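Local coordinates for protein cellulase (Uncultured bacterium, PDB 3WX5) that probably hydrolyses internal beta-1,4-glucosidic bonds of cellulose, as a family 12 glycoside hydrolase endoglucanase of the beta-sandwich (jelly-roll) fold, at residues A78-C83 against A87-S92; W108-I113 against W118-D123; V159-V162 against A167-E170. All coordinates share one frame; numbering follows the deposited sequence.

Contact 1. Residues A78-C83 against A87-S92; sequences AIYLGC and ACTSQS
Tyr80 reaches across to Ala87, the first residue of the returning strand 87-88 of a short disulfide-closed beta hairpin, strands 83-84 and 87-88, that follows the sandwich strand 78-80. With its CG between the backbone N and the carbonyl carbon (chi1 71°), the Tyr80 ring is carried across, and Tyr80 OH donates to Ala87 O at 2.7 Å. That oxygen lies near the ring plane, at the ring's edge, while the OH stands above the plane of the Ala87 carbonyl. Thr89 CG2 comes obliquely to the same ring, 3.8 Å from Tyr80 CE1. The chain bends sharply through Leu81 and Gly82; Leu81 CG packs on Ser92 CB at 3.9 Å. Gly82, at a positive phi that few other residues adopt, is held to Thr89 by two hydrogen bonds: Gly82 N donates to Thr89 OG1 at 2.9 Å, nearly straight at 165°, and Gly82 O accepts from Thr89 N at 2.8 Å. Ser92 OG lies 3.6 Å from Gly82 CA, and its hydrogen bond goes to Leu94 N. Cys83 and Cys88 form an antiparallel non-hydrogen-bonded pair, with both side chains on one face, and Cys83 O is hydrogen-bonded to Tyr136 OH. Both cysteines turn SG to the side of the backbone N, and the covalent bridge from Cys83 SG to Cys88 SG spans 2.1 Å with a chi3 of 107°.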
ATOM      1  N   ALA A  78      -0.706   3.209  -6.827  1.00  9.60           N
ATOM      2  CA  ALA A  78      -0.302   1.971  -6.152  1.00  9.89           C
ATOM      3  C   ALA A  78      -0.398   0.754  -7.069  1.00 11.41           C
ATOM      4  O   ALA A  78      -1.118   0.778  -8.050  1.00 11.95           O
ATOM      5  CB  ALA A  78      -1.185   1.741  -4.908  1.00  9.57           C
ATOM      6  N   ILE A  79       0.305  -0.316  -6.698  1.00 12.55           N
ATOM      7  CA  ILE A  79       0.180  -1.596  -7.367  1.00 12.59           C
ATOM      8  C   ILE A  79      -0.275  -2.601  -6.302  1.00 13.74           C
ATOM      9  O   ILE A  79       0.033  -2.438  -5.115  1.00 12.21           O
ATOM     10  CB  ILE A  79       1.517  -2.050  -8.014  1.00 11.46           C
ATOM     11  CG1 ILE A  79       1.354  -3.415  -8.693  1.00 11.34           C
ATOM     12  CG2 ILE A  79       2.722  -1.985  -7.022  1.00 11.21           C
ATOM     13  CD1 ILE A  79       2.475  -3.729  -9.731  1.00 13.68           C
ATOM     14  N   TYR A  80      -1.084  -3.572  -6.704  1.00 11.31           N
ATOM     15  CA  TYR A  80      -1.618  -4.505  -5.714  1.00 12.96           C
ATOM     16  C   TYR A  80      -1.841  -5.914  -6.227  1.00 13.98           C
ATOM     17  O   TYR A  80      -2.085  -6.142  -7.428  1.00 12.43           O
ATOM     18  CB  TYR A  80      -2.893  -3.950  -5.040  1.00 12.40           C
ATOM     19  CG  TYR A  80      -4.136  -3.904  -5.897  1.00 11.22           C
ATOM     20  CD1 TYR A  80      -5.033  -4.969  -5.906  1.00 14.97           C
ATOM     21  CD2 TYR A  80      -4.512  -2.729  -6.548  1.00 14.22           C
ATOM     22  CE1 TYR A  80      -6.210  -4.916  -6.668  1.00 16.11           C
ATOM     23  CE2 TYR A  80      -5.702  -2.651  -7.281  1.00 17.53           C
ATOM     24  CZ  TYR A  80      -6.542  -3.755  -7.341  1.00 17.69           C
ATOM     25  OH  TYR A  80      -7.729  -3.683  -8.046  1.00 16.05           O
ATOM     26  N   LEU A  81      -1.831  -6.835  -5.264  1.00 13.64           N
ATOM     27  CA  LEU A  81      -2.376  -8.171  -5.403  1.00 15.10           C
ATOM     28  C   LEU A  81      -3.634  -8.274  -4.550  1.00 16.34           C
ATOM     29  O   LEU A  81      -3.676  -7.746  -3.437  1.00 13.98           O
ATOM     30  CB  LEU A  81      -1.351  -9.175  -4.879  1.00 15.19           C
ATOM     31  CG  LEU A  81      -1.860 -10.617  -4.992  1.00 16.94           C
ATOM     32  CD1 LEU A  81      -1.172 -11.354  -6.106  1.00 23.70           C
ATOM     33  CD2 LEU A  81      -1.655 -11.309  -3.660  1.00 18.96           C
ATOM     34  N   GLY A  82      -4.672  -8.915  -5.083  1.00 13.36           N
ATOM     35  CA  GLY A  82      -5.900  -9.110  -4.326  1.00 13.05           C
ATOM     36  C   GLY A  82      -7.057  -8.233  -4.815  1.00 14.09           C
ATOM     37  O   GLY A  82      -7.187  -7.982  -6.022  1.00 15.97           O
ATOM     38  N   CYS A  83      -7.902  -7.815  -3.872  1.00 12.96           N
ATOM     39  CA  CYS A  83      -9.179  -7.157  -4.142  1.00 14.70           C
ATOM     40  C   CYS A  83      -9.236  -5.782  -3.470  1.00 16.49           C
ATOM     41  O   CYS A  83      -9.287  -5.681  -2.240  1.00 13.65           O
ATOM     42  CB  CYS A  83     -10.353  -8.020  -3.660  1.00 18.18           C
ATOM     43  SG  CYS A  83     -10.384  -9.729  -4.345  1.00 24.23           S
ATOM     44  N   ALA A  87     -12.465  -4.809  -6.825  1.00 20.14           N
ATOM     45  CA  ALA A  87     -11.748  -5.064  -8.077  1.00 19.71           C
ATOM     46  C   ALA A  87     -10.556  -5.997  -7.835  1.00 19.82           C
ATOM     47  O   ALA A  87      -9.524  -5.570  -7.313  1.00 20.38           O
ATOM     48  CB  ALA A  87     -11.287  -3.745  -8.717  1.00 19.73           C
ATOM     49  N   CYS A  88     -10.701  -7.264  -8.230  1.00 18.91           N
ATOM     50  CA  CYS A  88      -9.721  -8.313  -7.919  1.00 18.78           C
ATOM     51  C   CYS A  88      -8.727  -8.569  -9.062  1.00 20.14           C
ATOM     52  O   CYS A  88      -9.071  -8.484 -10.259  1.00 19.16           O
ATOM     53  CB  CYS A  88     -10.430  -9.628  -7.512  1.00 20.15           C
ATOM     54  SG  CYS A  88     -11.570  -9.531  -6.053  1.00 25.66           S
ATOM     55  N   THR A  89      -7.494  -8.888  -8.692  1.00 14.79           N
ATOM     56  CA  THR A  89      -6.508  -9.392  -9.637  1.00 15.45           C
ATOM     57  C   THR A  89      -6.793 -10.865  -9.977  1.00 14.83           C
ATOM     58  O   THR A  89      -7.733 -11.452  -9.421  1.00 16.42           O
ATOM     59  CB  THR A  89      -5.093  -9.222  -9.081  1.00 15.17           C
ATOM     60  OG1 THR A  89      -4.998  -9.913  -7.828  1.00 16.08           O
ATOM     61  CG2 THR A  89      -4.807  -7.744  -8.841  1.00 15.36           C
ATOM     62  N   SER A  90      -5.999 -11.452 -10.864  0.50 10.40           N
ATOM     63  CA  SER A  90      -6.238 -12.833 -11.274  0.50  9.70           C
ATOM     64  C   SER A  90      -5.598 -13.840 -10.345  0.50  7.12           C
ATOM     65  O   SER A  90      -4.401 -13.786 -10.073  0.50  5.46           O
ATOM     66  CB  SER A  90      -5.765 -13.097 -12.708  0.50 10.11           C
ATOM     67  OG  SER A  90      -6.215 -12.077 -13.575  0.50 15.01           O
ATOM     68  N   GLN A  91      -6.415 -14.784  -9.895  0.50  6.95           N
ATOM     69  CA  GLN A  91      -5.957 -15.872  -9.047  0.50 10.72           C
ATOM     70  C   GLN A  91      -5.045 -15.402  -7.937  0.50  7.99           C
ATOM     71  O   GLN A  91      -3.959 -15.913  -7.778  0.50  5.37           O
ATOM     72  CB  GLN A  91      -5.227 -16.903  -9.877  1.00 14.07           C
ATOM     73  CG  GLN A  91      -6.125 -17.470 -10.975  1.00 24.36           C
ATOM     74  CD  GLN A  91      -5.660 -18.817 -11.438  1.00 40.81           C
ATOM     75  OE1 GLN A  91      -4.530 -18.969 -11.926  1.00 45.52           O
ATOM     76  NE2 GLN A  91      -6.501 -19.823 -11.239  1.00 46.46           N
ATOM     77  N   SER A  92      -5.522 -14.464  -7.141  1.00 12.36           N
ATOM     78  CA  SER A  92      -4.668 -13.837  -6.110  1.00 13.85           C
ATOM     79  C   SER A  92      -4.507 -14.699  -4.861  1.00 15.43           C
ATOM     80  O   SER A  92      -3.528 -14.554  -4.107  1.00 15.02           O
ATOM     81  CB  SER A  92      -5.230 -12.476  -5.703  1.00 11.51           C
ATOM     82  OG  SER A  92      -6.393 -12.640  -4.906  1.00 13.25           O
TER

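Contact 2. Residues W108-I113 against W118-D123; sequences WRLTPI and WNAAYD
The indole of Trp108 and the methyl of Ala120 meet between the two facing sheets, in the core of the family 12 beta-sandwich. Strand 108-111 belongs to the antiparallel six-stranded sheet and strand 118-123 to the larger mixed one; their axes run antiparallel, 9.1 Å apart at closest approach. Trp108 swings CG anti to its backbone N (chi1 -170°), which sends the six-membered end of the indole toward the facing sheet. There CH2 of Trp108 touches Ala120 CB at 3.7 Å, coming in obliquely. Leu110 backs the same indole from within its own strand, its CB lying over one face toward the rim, and its two methyls share the alanine: Leu110 CD1 and CD2 are each 3.9 Å from Ala120 CB. Tyr122 comes from the facing strand, at the opposite end of the Trp108 side chain from the Ala120 contact, and Tyr122 OH lies 3.4 Å from Trp108 CB. This hydroxyl is hydrogen-bonded to Ser106 OG, and Trp108 NE1 to Ser234 OG, so both polar groups have partners within the sandwich.

Trp118 closes the other end. Its indole packs against the loop residues Pro112 and Ile113: CH2 of Trp118 meets Pro112 CB at 3.8 Å, while Ile113 CG1 approaches Trp118 NE1 to 3.3 Å at an oblique angle. Ile113 O lies in the plane of that indole, at its edge, 3.4 Å from Trp118 CZ2. The indole N-H is used by Ser115 O in the loop between the strands. Across the two segments, then, cohesion comes from apolar and aromatic packing, while the indole N-H groups and the phenol OH have hydrogen-bond partners outside them.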
ATOM      1  N   TRP A 108       9.988  -4.926  -3.277  1.00 10.84           N
ATOM      2  CA  TRP A 108       9.632  -3.649  -3.897  1.00 11.88           C
ATOM      3  C   TRP A 108      10.875  -2.775  -3.955  1.00 13.42           C
ATOM      4  O   TRP A 108      11.708  -2.820  -3.057  1.00 14.27           O
ATOM      5  CB  TRP A 108       8.550  -2.926  -3.076  1.00 11.09           C
ATOM      6  CG  TRP A 108       7.957  -1.709  -3.780  1.00 12.19           C
ATOM      7  CD1 TRP A 108       7.526  -1.629  -5.091  1.00  9.05           C
ATOM      8  CD2 TRP A 108       7.622  -0.447  -3.177  1.00 11.91           C
ATOM      9  NE1 TRP A 108       7.082  -0.346  -5.362  1.00  9.58           N
ATOM     10  CE2 TRP A 108       7.115   0.390  -4.200  1.00 11.03           C
ATOM     11  CE3 TRP A 108       7.735   0.067  -1.874  1.00 12.61           C
ATOM     12  CZ2 TRP A 108       6.614   1.670  -3.937  1.00 11.86           C
ATOM     13  CZ3 TRP A 108       7.277   1.365  -1.625  1.00 13.13           C
ATOM     14  CH2 TRP A 108       6.753   2.160  -2.658  1.00  9.81           C
ATOM     15  N   ARG A 109      10.959  -1.924  -4.973  1.00 12.73           N
ATOM     16  CA  ARG A 109      12.022  -0.926  -5.038  1.00 13.00           C
ATOM     17  C   ARG A 109      11.383   0.415  -5.382  1.00 13.26           C
ATOM     18  O   ARG A 109      10.520   0.491  -6.246  1.00 13.65           O
ATOM     19  CB  ARG A 109      13.043  -1.302  -6.107  1.00 14.44           C
ATOM     20  CG  ARG A 109      14.201  -0.317  -6.227  1.00 17.75           C
ATOM     21  CD  ARG A 109      15.333  -0.873  -7.125  1.00 20.92           C
ATOM     22  NE  ARG A 109      14.959  -0.858  -8.539  1.00 24.42           N
ATOM     23  CZ  ARG A 109      15.009   0.231  -9.306  1.00 28.21           C
ATOM     24  NH1 ARG A 109      15.400   1.391  -8.797  1.00 32.34           N
ATOM     25  NH2 ARG A 109      14.637   0.172 -10.571  1.00 32.72           N
ATOM     26  N   LEU A 110      11.777   1.459  -4.672  1.00 10.85           N
ATOM     27  CA  LEU A 110      11.221   2.768  -4.942  1.00 12.24           C
ATOM     28  C   LEU A 110      12.349   3.738  -5.304  1.00 13.27           C
ATOM     29  O   LEU A 110      13.508   3.599  -4.847  1.00 14.74           O
ATOM     30  CB  LEU A 110      10.428   3.258  -3.735  1.00 12.12           C
ATOM     31  CG  LEU A 110      11.282   3.447  -2.463  1.00 13.25           C
ATOM     32  CD1 LEU A 110      11.425   4.908  -2.103  1.00 14.98           C
ATOM     33  CD2 LEU A 110      10.755   2.641  -1.276  1.00 14.07           C
ATOM     34  N   THR A 111      12.012   4.716  -6.129  1.00 14.90           N
ATOM     35  CA  THR A 111      12.940   5.794  -6.428  1.00 14.83           C
ATOM     36  C   THR A 111      12.377   7.069  -5.790  1.00 15.07           C
ATOM     37  O   THR A 111      11.313   7.553  -6.195  1.00 13.18           O
ATOM     38  CB  THR A 111      13.105   5.944  -7.968  1.00 17.64           C
ATOM     39  OG1 THR A 111      13.527   4.682  -8.518  1.00 14.28           O
ATOM     40  CG2 THR A 111      14.144   7.027  -8.304  1.00 19.28           C
ATOM     41  N   PRO A 112      13.054   7.585  -4.750  1.00 14.30           N
ATOM     42  CA  PRO A 112      12.603   8.789  -4.056  1.00 14.44           C
ATOM     43  C   PRO A 112      12.852  10.058  -4.868  1.00 15.91           C
ATOM     44  O   PRO A 112      13.520  10.008  -5.927  1.00 14.16           O
ATOM     45  CB  PRO A 112      13.453   8.815  -2.787  1.00 14.65           C
ATOM     46  CG  PRO A 112      14.648   7.986  -3.087  1.00 16.76           C
ATOM     47  CD  PRO A 112      14.415   7.194  -4.361  1.00 16.85           C
ATOM     48  N   ILE A 113      12.243  11.161  -4.431  1.00 14.92           N
ATOM     49  CA  ILE A 113      12.516  12.484  -5.038  1.00 15.48           C
ATOM     50  C   ILE A 113      12.882  13.507  -3.962  1.00 16.45           C
ATOM     51  O   ILE A 113      12.629  13.274  -2.780  1.00 17.28           O
ATOM     52  CB  ILE A 113      11.313  13.007  -5.864  1.00 15.27           C
ATOM     53  CG1 ILE A 113      10.034  13.088  -5.012  1.00 12.21           C
ATOM     54  CG2 ILE A 113      11.084  12.134  -7.083  1.00 18.36           C
ATOM     55  CD1 ILE A 113       8.880  13.799  -5.758  1.00 13.95           C
ATOM     56  N   TRP A 118       5.220  13.416   0.685  1.00  9.44           N
ATOM     57  CA  TRP A 118       4.785  12.090   0.211  1.00 10.64           C
ATOM     58  C   TRP A 118       5.418  11.022   1.092  1.00 10.22           C
ATOM     59  O   TRP A 118       6.317  11.307   1.910  1.00  9.87           O
ATOM     60  CB  TRP A 118       5.202  11.843  -1.255  1.00 11.63           C
ATOM     61  CG  TRP A 118       6.695  12.099  -1.490  1.00 12.00           C
ATOM     62  CD1 TRP A 118       7.263  13.259  -1.975  1.00 13.23           C
ATOM     63  CD2 TRP A 118       7.785  11.189  -1.251  1.00  9.54           C
ATOM     64  NE1 TRP A 118       8.630  13.129  -2.008  1.00 14.29           N
ATOM     65  CE2 TRP A 118       8.982  11.880  -1.561  1.00 11.92           C
ATOM     66  CE3 TRP A 118       7.869   9.857  -0.825  1.00  9.42           C
ATOM     67  CZ2 TRP A 118      10.244  11.303  -1.398  1.00 10.05           C
ATOM     68  CZ3 TRP A 118       9.145   9.264  -0.679  1.00 10.30           C
ATOM     69  CH2 TRP A 118      10.312   9.998  -0.971  1.00 10.68           C
ATOM     70  N   ASN A 119       4.879   9.810   1.004  1.00  8.61           N
ATOM     71  CA  ASN A 119       5.542   8.653   1.586  1.00  9.02           C
ATOM     72  C   ASN A 119       5.573   7.532   0.564  1.00 12.33           C
ATOM     73  O   ASN A 119       4.952   7.667  -0.502  1.00 10.93           O
ATOM     74  CB  ASN A 119       4.840   8.211   2.876  1.00  9.38           C
ATOM     75  CG  ASN A 119       3.452   7.599   2.636  1.00 10.77           C
ATOM     76  OD1 ASN A 119       3.186   6.993   1.589  1.00 10.06           O
ATOM     77  ND2 ASN A 119       2.618   7.625   3.679  1.00 12.45           N
ATOM     78  N   ALA A 120       6.400   6.515   0.823  1.00 10.58           N
ATOM     79  CA  ALA A 120       6.385   5.283   0.026  1.00 11.00           C
ATOM     80  C   ALA A 120       6.036   4.177   1.005  1.00 11.36           C
ATOM     81  O   ALA A 120       6.703   4.036   2.028  1.00 10.51           O
ATOM     82  CB  ALA A 120       7.796   5.028  -0.586  1.00 10.22           C
ATOM     83  N   ALA A 121       4.927   3.477   0.761  1.00 11.34           N
ATOM     84  CA  ALA A 121       4.291   2.707   1.824  1.00  8.56           C
ATOM     85  C   ALA A 121       3.442   1.571   1.278  1.00  8.50           C
ATOM     86  O   ALA A 121       2.714   1.747   0.300  1.00 10.70           O
ATOM     87  CB  ALA A 121       3.453   3.612   2.731  1.00  9.15           C
ATOM     88  N   TYR A 122       3.539   0.412   1.922  1.00  6.73           N
ATOM     89  CA  TYR A 122       2.566  -0.670   1.696  1.00  8.72           C
ATOM     90  C   TYR A 122       1.237  -0.244   2.350  1.00  8.11           C
ATOM     91  O   TYR A 122       1.235   0.515   3.320  1.00  9.33           O
ATOM     92  CB  TYR A 122       3.072  -1.937   2.374  1.00  8.21           C
ATOM     93  CG  TYR A 122       4.083  -2.701   1.553  1.00  8.87           C
ATOM     94  CD1 TYR A 122       5.434  -2.347   1.555  1.00 11.06           C
ATOM     95  CD2 TYR A 122       3.678  -3.721   0.718  1.00  9.66           C
ATOM     96  CE1 TYR A 122       6.351  -3.056   0.799  1.00 12.44           C
ATOM     97  CE2 TYR A 122       4.583  -4.445  -0.020  1.00 11.94           C
ATOM     98  CZ  TYR A 122       5.913  -4.085  -0.006  1.00 13.75           C
ATOM     99  OH  TYR A 122       6.836  -4.795  -0.754  1.00 12.59           O
ATOM    100  N   ASP A 123       0.140  -0.817   1.876  1.00  8.66           N
ATOM    101  CA  ASP A 123      -1.201  -0.555   2.410  1.00  8.85           C
ATOM    102  C   ASP A 123      -1.932  -1.887   2.271  1.00 11.60           C
ATOM    103  O   ASP A 123      -2.067  -2.389   1.154  1.00 10.83           O
ATOM    104  CB  ASP A 123      -1.871   0.542   1.530  1.00  9.51           C
ATOM    105  CG  ASP A 123      -2.994   1.261   2.252  1.00 10.84           C
ATOM    106  OD1 ASP A 123      -3.023   1.139   3.475  1.00 12.82           O
ATOM    107  OD2 ASP A 123      -3.803   1.994   1.621  1.00 12.96           O
TER

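Contact 3. Residues V159-V162 against A167-E170; sequences VATV and ATWE
Val162 holds CG1 between its backbone N and carbonyl carbon (chi1 64°), bringing that methyl to Trp169, whose CG lies anti to its own carbonyl carbon. The CG1 branch of Val162 then rests 4.1 Å from Trp169 CB, the two side chains sharing one face of the sheet. Backbone bonds join the pair in both directions: Val162 N donates to Trp169 O at 2.8 Å, and Trp169 N returns a bond to Val162 O at 2.9 Å. This is the hydrogen-bonded pair of an antiparallel beta hairpin, strands 157-164 and 167-175, at the outer part of the mixed sheet of the sandwich. A classic beta bulge puts Val159 and Ala160 opposite the single Val171. Next along, Thr161 and Glu170 form a non-hydrogen-bonded pair whose side chains point to the face away from Val162. On that face Thr161 CG2 meets Thr168 CG2 at 3.8 Å, while Thr161 OG1 is hydrogen-bonded to Arg158 NH2, and Glu170 OE1 to Trp172 NE1. The indole of Trp169 turns an edge, near its plane, to Val162 O, with Trp169 CD1 3.6 Å from that oxygen; its NE1 donates to Leu164 O, and Phe200 meets the ring edge-to-face.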
ATOM      1  N   VAL A 159       2.163   4.511  19.434  1.00 14.12           N
ATOM      2  CA  VAL A 159       1.897   3.647  20.572  1.00 14.67           C
ATOM      3  C   VAL A 159       3.058   2.766  21.010  1.00 16.98           C
ATOM      4  O   VAL A 159       3.025   2.220  22.116  1.00 16.53           O
ATOM      5  CB  VAL A 159       0.632   2.778  20.374  1.00 15.63           C
ATOM      6  CG1 VAL A 159      -0.600   3.658  20.329  1.00 15.77           C
ATOM      7  CG2 VAL A 159       0.754   1.894  19.112  1.00 13.99           C
ATOM      8  N   ALA A 160       4.042   2.559  20.130  1.00 13.89           N
ATOM      9  CA  ALA A 160       5.131   1.606  20.426  1.00 15.97           C
ATOM     10  C   ALA A 160       6.269   1.722  19.422  1.00 17.18           C
ATOM     11  O   ALA A 160       6.169   2.436  18.434  1.00 15.22           O
ATOM     12  CB  ALA A 160       4.614   0.158  20.449  1.00 15.29           C
ATOM     13  N   THR A 161       7.360   1.026  19.723  1.00 17.84           N
ATOM     14  CA  THR A 161       8.463   0.807  18.799  1.00 17.98           C
ATOM     15  C   THR A 161       8.730  -0.702  18.838  1.00 18.86           C
ATOM     16  O   THR A 161       8.556  -1.352  19.885  1.00 17.70           O
ATOM     17  CB  THR A 161       9.710   1.566  19.290  1.00 21.24           C
ATOM     18  OG1 THR A 161       9.373   2.945  19.489  1.00 22.82           O
ATOM     19  CG2 THR A 161      10.854   1.467  18.271  1.00 22.36           C
ATOM     20  N   VAL A 162       8.984  -1.297  17.677  1.00 15.39           N
ATOM     21  CA  VAL A 162       8.991  -2.761  17.595  1.00 14.16           C
ATOM     22  C   VAL A 162      10.051  -3.258  16.589  1.00 13.81           C
ATOM     23  O   VAL A 162      10.280  -2.605  15.575  1.00 11.93           O
ATOM     24  CB  VAL A 162       7.553  -3.276  17.243  1.00 13.24           C
ATOM     25  CG1 VAL A 162       7.133  -2.787  15.839  1.00 15.86           C
ATOM     26  CG2 VAL A 162       7.446  -4.778  17.370  1.00 16.76           C
ATOM     27  N   ALA A 167      14.023  -5.315  10.870  1.00 12.61           N
ATOM     28  CA  ALA A 167      14.222  -3.880  11.065  1.00 13.18           C
ATOM     29  C   ALA A 167      13.389  -3.401  12.234  1.00 13.07           C
ATOM     30  O   ALA A 167      12.769  -4.213  12.915  1.00 10.63           O
ATOM     31  CB  ALA A 167      13.855  -3.111   9.784  1.00 13.70           C
ATOM     32  N   THR A 168      13.487  -2.099  12.520  1.00 11.93           N
ATOM     33  CA  THR A 168      12.822  -1.458  13.641  1.00 12.61           C
ATOM     34  C   THR A 168      11.780  -0.470  13.111  1.00  9.31           C
ATOM     35  O   THR A 168      12.043   0.231  12.115  1.00 10.81           O
ATOM     36  CB  THR A 168      13.906  -0.709  14.505  1.00 10.40           C
ATOM     37  OG1 THR A 168      14.736  -1.729  15.092  1.00 22.52           O
ATOM     38  CG2 THR A 168      13.263   0.041  15.633  1.00 23.56           C
ATOM     39  N   TRP A 169      10.634  -0.391  13.798  1.00  9.93           N
ATOM     40  CA  TRP A 169       9.468   0.395  13.354  1.00  8.75           C
ATOM     41  C   TRP A 169       8.786   1.112  14.515  1.00  8.95           C
ATOM     42  O   TRP A 169       8.586   0.545  15.576  1.00 12.94           O
ATOM     43  CB  TRP A 169       8.428  -0.518  12.662  1.00  8.69           C
ATOM     44  CG  TRP A 169       9.071  -1.522  11.691  1.00  9.08           C
ATOM     45  CD1 TRP A 169       9.664  -2.722  12.024  1.00  8.53           C
ATOM     46  CD2 TRP A 169       9.225  -1.383  10.264  1.00  7.78           C
ATOM     47  NE1 TRP A 169      10.244  -3.287  10.898  1.00  7.95           N
ATOM     48  CE2 TRP A 169       9.972  -2.500   9.809  1.00 10.17           C
ATOM     49  CE3 TRP A 169       8.794  -0.433   9.323  1.00  7.86           C
ATOM     50  CZ2 TRP A 169      10.240  -2.721   8.450  1.00 12.64           C
ATOM     51  CZ3 TRP A 169       9.131  -0.618   7.985  1.00  9.34           C
ATOM     52  CH2 TRP A 169       9.860  -1.758   7.565  1.00 10.42           C
ATOM     53  N   GLU A 170       8.336   2.333  14.249  1.00  9.88           N
ATOM     54  CA  GLU A 170       7.306   3.002  15.052  1.00 11.36           C
ATOM     55  C   GLU A 170       5.949   2.410  14.779  1.00 12.28           C
ATOM     56  O   GLU A 170       5.602   2.214  13.617  1.00 13.07           O
ATOM     57  CB  GLU A 170       7.248   4.484  14.660  1.00 11.09           C
ATOM     58  CG  GLU A 170       8.610   5.203  14.757  1.00 10.17           C
ATOM     59  CD  GLU A 170       8.548   6.624  14.256  1.00 15.82           C
ATOM     60  OE1 GLU A 170       7.439   7.094  13.962  1.00 13.35           O
ATOM     61  OE2 GLU A 170       9.610   7.267  14.105  1.00 16.15           O
TER

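The three contacts come in series along the chain, each closing before the next opens, and all reach the mixed sheet of the beta-sandwich. Contact 1 adds its disulfide hairpin after strand 78-80, contact 2 spans the gap between that sheet and the antiparallel six-stranded one, and contact 3 is the hairpin 157-164/167-175 nearer the surface. Centres of contacts 1 and 2 lie about 19 Å apart, on opposite sides of the chain's centre; contacts 2 and 3 are also about 19 Å apart, and contacts 1 and 3 about 28 Å. None touches another. Strand 215-225 pairs with both 78-80 and 117-127, joining contacts 1 and 2; from 117-127, strands 140-149 and 179-185 lead on to the hairpin of contact 3.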